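Local coordinates for protein sialidase B (Streptococcus pneumoniae serotype 4, PDB 4XJW) that cleaves terminal sialic acid from oligosaccharides, glycoproteins and glycolipids, acting on alpha-2,3, alpha-2,6 and alpha-2,8 linkages, as an intramolecular trans-sialidase of glycoside hydrolase family 33, at residues F59-F64 against I139-N143. The protein carries 1 engineered substitution. Residues are numbered along the deposited sequence; the frame is centred on the assembly and turned at random.
Sequences FKNNYF and ISNIN
One hydrogen bond joins the segments: ND2 of Asn62 donates to the backbone O of Asn143 at 2.9 Å. Its N-H...O angle of 166° is nearly straight, and the acceptor lies in the amide plane of Asn62, although the donor stands 18° out of the carbonyl plane. The second hydrogen of ND2 can serve Gln82 OE1, while OD1 accepts from the backbone N of Ala81, so both ends of this buried amide are gripped and its rotation fixed. The side chain of Asn143 runs alongside that of Asn62 and its ND2 also binds Gln82 OE1, making that oxygen a shared acceptor.

Both segments belong to the N-terminal lectin-like beta-sandwich, away from the active site. A type I turn, Phe59 to Asn62, closed by Asn62 N to Phe59 O (3.1 Å), leads into strand 63-69, while 139-143 lies in the loop approaching strand 147-150.

Most of the other contacts are van der Waals packing by the two isoleucines. Ile142 sends its branches to different places: CG2 sits 3.8 Å from Asn62 CB, whereas CD1 rests against the backbone, 3.6 Å from Tyr63 C, and also touches Phe64 CB. With CG anti to the backbone N, the Phe64 ring extends toward Ile139, whose CG2 lies over one face, 3.8 Å from the centroid and 18° off the normal, the geometry of a CH-pi contact.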
ATOM      1  N   PHE A  59     -25.436  12.592 -34.082  1.00 19.88           N
ATOM      2  CA  PHE A  59     -25.080  11.316 -33.453  1.00 19.22           C
ATOM      3  C   PHE A  59     -23.829  11.417 -32.583  1.00 16.28           C
ATOM      4  O   PHE A  59     -23.027  10.475 -32.531  1.00 17.63           O
ATOM      5  CB  PHE A  59     -24.900  10.227 -34.518  1.00 18.31           C
ATOM      6  CG  PHE A  59     -26.170   9.885 -35.247  1.00 22.13           C
ATOM      7  CD1 PHE A  59     -27.018   8.902 -34.759  1.00 23.01           C
ATOM      8  CD2 PHE A  59     -26.525  10.564 -36.406  1.00 22.99           C
ATOM      9  CE1 PHE A  59     -28.199   8.587 -35.421  1.00 25.75           C
ATOM     10  CE2 PHE A  59     -27.699  10.253 -37.076  1.00 22.95           C
ATOM     11  CZ  PHE A  59     -28.538   9.265 -36.584  1.00 26.90           C
ATOM     12  N   LYS A  60     -23.663  12.545 -31.895  1.00 16.80           N
ATOM     13  CA  LYS A  60     -22.429  12.789 -31.161  1.00 18.41           C
ATOM     14  C   LYS A  60     -22.263  11.861 -29.962  1.00 19.13           C
ATOM     15  O   LYS A  60     -21.157  11.722 -29.449  1.00 18.10           O
ATOM     16  CB  LYS A  60     -22.306  14.252 -30.735  1.00 19.99           C
ATOM     17  CG  LYS A  60     -23.115  14.612 -29.515  1.00 19.35           C
ATOM     18  CD  LYS A  60     -22.843  16.052 -29.115  1.00 20.34           C
ATOM     19  CE  LYS A  60     -23.359  16.326 -27.715  1.00 27.79           C
ATOM     20  NZ  LYS A  60     -24.693  15.715 -27.501  1.00 36.77           N
ATOM     21  N   ASN A  61     -23.349  11.231 -29.517  1.00 15.00           N
ATOM     22  CA  ASN A  61     -23.274  10.296 -28.394  1.00 19.05           C
ATOM     23  C   ASN A  61     -23.293   8.839 -28.831  1.00 15.70           C
ATOM     24  O   ASN A  61     -23.746   7.959 -28.098  1.00 16.87           O
ATOM     25  CB  ASN A  61     -24.392  10.582 -27.386  1.00 15.91           C
ATOM     26  CG  ASN A  61     -24.273  11.954 -26.774  1.00 19.67           C
ATOM     27  OD1 ASN A  61     -23.179  12.524 -26.716  1.00 17.23           O
ATOM     28  ND2 ASN A  61     -25.400  12.504 -26.321  1.00 19.84           N
ATOM     29  N   ASN A  62     -22.808   8.590 -30.043  1.00 13.23           N
ATOM     30  CA  ASN A  62     -22.677   7.241 -30.545  1.00 14.87           C
ATOM     31  C   ASN A  62     -21.211   6.954 -30.801  1.00 16.65           C
ATOM     32  O   ASN A  62     -20.716   7.170 -31.913  1.00 17.32           O
ATOM     33  CB  ASN A  62     -23.453   7.060 -31.854  1.00 17.40           C
ATOM     34  CG  ASN A  62     -24.939   6.863 -31.640  1.00 17.00           C
ATOM     35  OD1 ASN A  62     -25.528   7.392 -30.695  1.00 17.37           O
ATOM     36  ND2 ASN A  62     -25.561   6.090 -32.534  1.00 18.04           N
ATOM     37  N   TYR A  63     -20.506   6.478 -29.774  1.00 13.22           N
ATOM     38  CA  TYR A  63     -19.088   6.165 -29.925  1.00 16.22           C
ATOM     39  C   TYR A  63     -18.551   5.269 -28.831  1.00 15.80           C
ATOM     40  O   TYR A  63     -19.141   5.145 -27.754  1.00 14.83           O
ATOM     41  CB  TYR A  63     -18.229   7.432 -29.999  1.00 15.95           C
ATOM     42  CG  TYR A  63     -18.186   8.255 -28.730  1.00 11.82           C
ATOM     43  CD1 TYR A  63     -19.115   9.260 -28.506  1.00 16.22           C
ATOM     44  CD2 TYR A  63     -17.201   8.047 -27.765  1.00 14.91           C
ATOM     45  CE1 TYR A  63     -19.077  10.021 -27.371  1.00 13.33           C
ATOM     46  CE2 TYR A  63     -17.163   8.818 -26.609  1.00 14.62           C
ATOM     47  CZ  TYR A  63     -18.105   9.804 -26.422  1.00 16.67           C
ATOM     48  OH  TYR A  63     -18.091  10.579 -25.284  1.00 17.97           O
ATOM     49  N   PHE A  64     -17.423   4.646 -29.155  1.00 13.59           N
ATOM     50  CA  PHE A  64     -16.595   3.916 -28.214  1.00 14.49           C
ATOM     51  C   PHE A  64     -15.261   4.631 -28.133  1.00 14.18           C
ATOM     52  O   PHE A  64     -14.721   5.081 -29.147  1.00 16.66           O
ATOM     53  CB  PHE A  64     -16.371   2.498 -28.708  1.00 13.75           C
ATOM     54  CG  PHE A  64     -15.271   1.767 -27.976  1.00 13.56           C
ATOM     55  CD1 PHE A  64     -15.441   1.393 -26.652  1.00 13.83           C
ATOM     56  CD2 PHE A  64     -14.079   1.451 -28.615  1.00 13.90           C
ATOM     57  CE1 PHE A  64     -14.442   0.711 -25.972  1.00 13.05           C
ATOM     58  CE2 PHE A  64     -13.068   0.772 -27.943  1.00 14.67           C
ATOM     59  CZ  PHE A  64     -13.251   0.413 -26.619  1.00 14.72           C
ATOM     60  N   ILE A 139     -18.946  -3.120 -29.268  1.00 19.22           N
ATOM     61  CA  ILE A 139     -18.358  -1.887 -29.778  1.00 20.70           C
ATOM     62  C   ILE A 139     -18.545  -1.784 -31.293  1.00 22.96           C
ATOM     63  O   ILE A 139     -18.585  -0.691 -31.848  1.00 31.00           O
ATOM     64  CB  ILE A 139     -16.859  -1.718 -29.394  1.00 22.02           C
ATOM     65  CG1 ILE A 139     -16.001  -2.796 -30.052  1.00 20.47           C
ATOM     66  CG2 ILE A 139     -16.678  -1.732 -27.886  1.00 18.53           C
ATOM     67  CD1 ILE A 139     -14.503  -2.611 -29.829  1.00 25.51           C
ATOM     68  N   SER A 140     -18.700  -2.930 -31.948  1.00 22.99           N
ATOM     69  CA  SER A 140     -18.925  -2.972 -33.388  1.00 25.53           C
ATOM     70  C   SER A 140     -20.382  -2.717 -33.766  1.00 24.35           C
ATOM     71  O   SER A 140     -20.708  -2.592 -34.946  1.00 27.57           O
ATOM     72  CB  SER A 140     -18.523  -4.342 -33.922  1.00 27.41           C
ATOM     73  OG  SER A 140     -19.322  -5.343 -33.315  1.00 28.81           O
ATOM     74  N   ASN A 141     -21.270  -2.658 -32.780  1.00 23.33           N
ATOM     75  CA  ASN A 141     -22.684  -2.513 -33.097  1.00 24.76           C
ATOM     76  C   ASN A 141     -23.269  -1.180 -32.649  1.00 23.75           C
ATOM     77  O   ASN A 141     -24.487  -1.028 -32.537  1.00 25.35           O
ATOM     78  CB  ASN A 141     -23.499  -3.681 -32.538  1.00 24.86           C
ATOM     79  CG  ASN A 141     -24.848  -3.832 -33.227  1.00 36.24           C
ATOM     80  OD1 ASN A 141     -24.962  -3.645 -34.441  1.00 36.16           O
ATOM     81  ND2 ASN A 141     -25.875  -4.159 -32.454  1.00 35.93           N
ATOM     82  N   ILE A 142     -22.403  -0.206 -32.393  1.00 20.18           N
ATOM     83  CA  ILE A 142     -22.885   1.145 -32.135  1.00 20.47           C
ATOM     84  C   ILE A 142     -23.510   1.691 -33.427  1.00 21.08           C
ATOM     85  O   ILE A 142     -22.900   1.633 -34.496  1.00 18.26           O
ATOM     86  CB  ILE A 142     -21.770   2.058 -31.595  1.00 21.63           C
ATOM     87  CG1 ILE A 142     -21.351   1.599 -30.196  1.00 22.10           C
ATOM     88  CG2 ILE A 142     -22.215   3.505 -31.565  1.00 20.84           C
ATOM     89  CD1 ILE A 142     -20.001   2.126 -29.747  1.00 22.36           C
ATOM     90  N   ASN A 143     -24.743   2.178 -33.328  1.00 23.22           N
ATOM     91  CA  ASN A 143     -25.499   2.579 -34.513  1.00 21.19           C
ATOM     92  C   ASN A 143     -24.783   3.622 -35.360  1.00 20.49           C
ATOM     93  O   ASN A 143     -24.449   4.704 -34.877  1.00 18.91           O
ATOM     94  CB  ASN A 143     -26.883   3.095 -34.119  1.00 20.57           C
ATOM     95  CG  ASN A 143     -27.782   3.323 -35.327  1.00 23.60           C
ATOM     96  OD1 ASN A 143     -27.742   2.560 -36.298  1.00 29.12           O
ATOM     97  ND2 ASN A 143     -28.583   4.380 -35.281  1.00 25.60           N
TER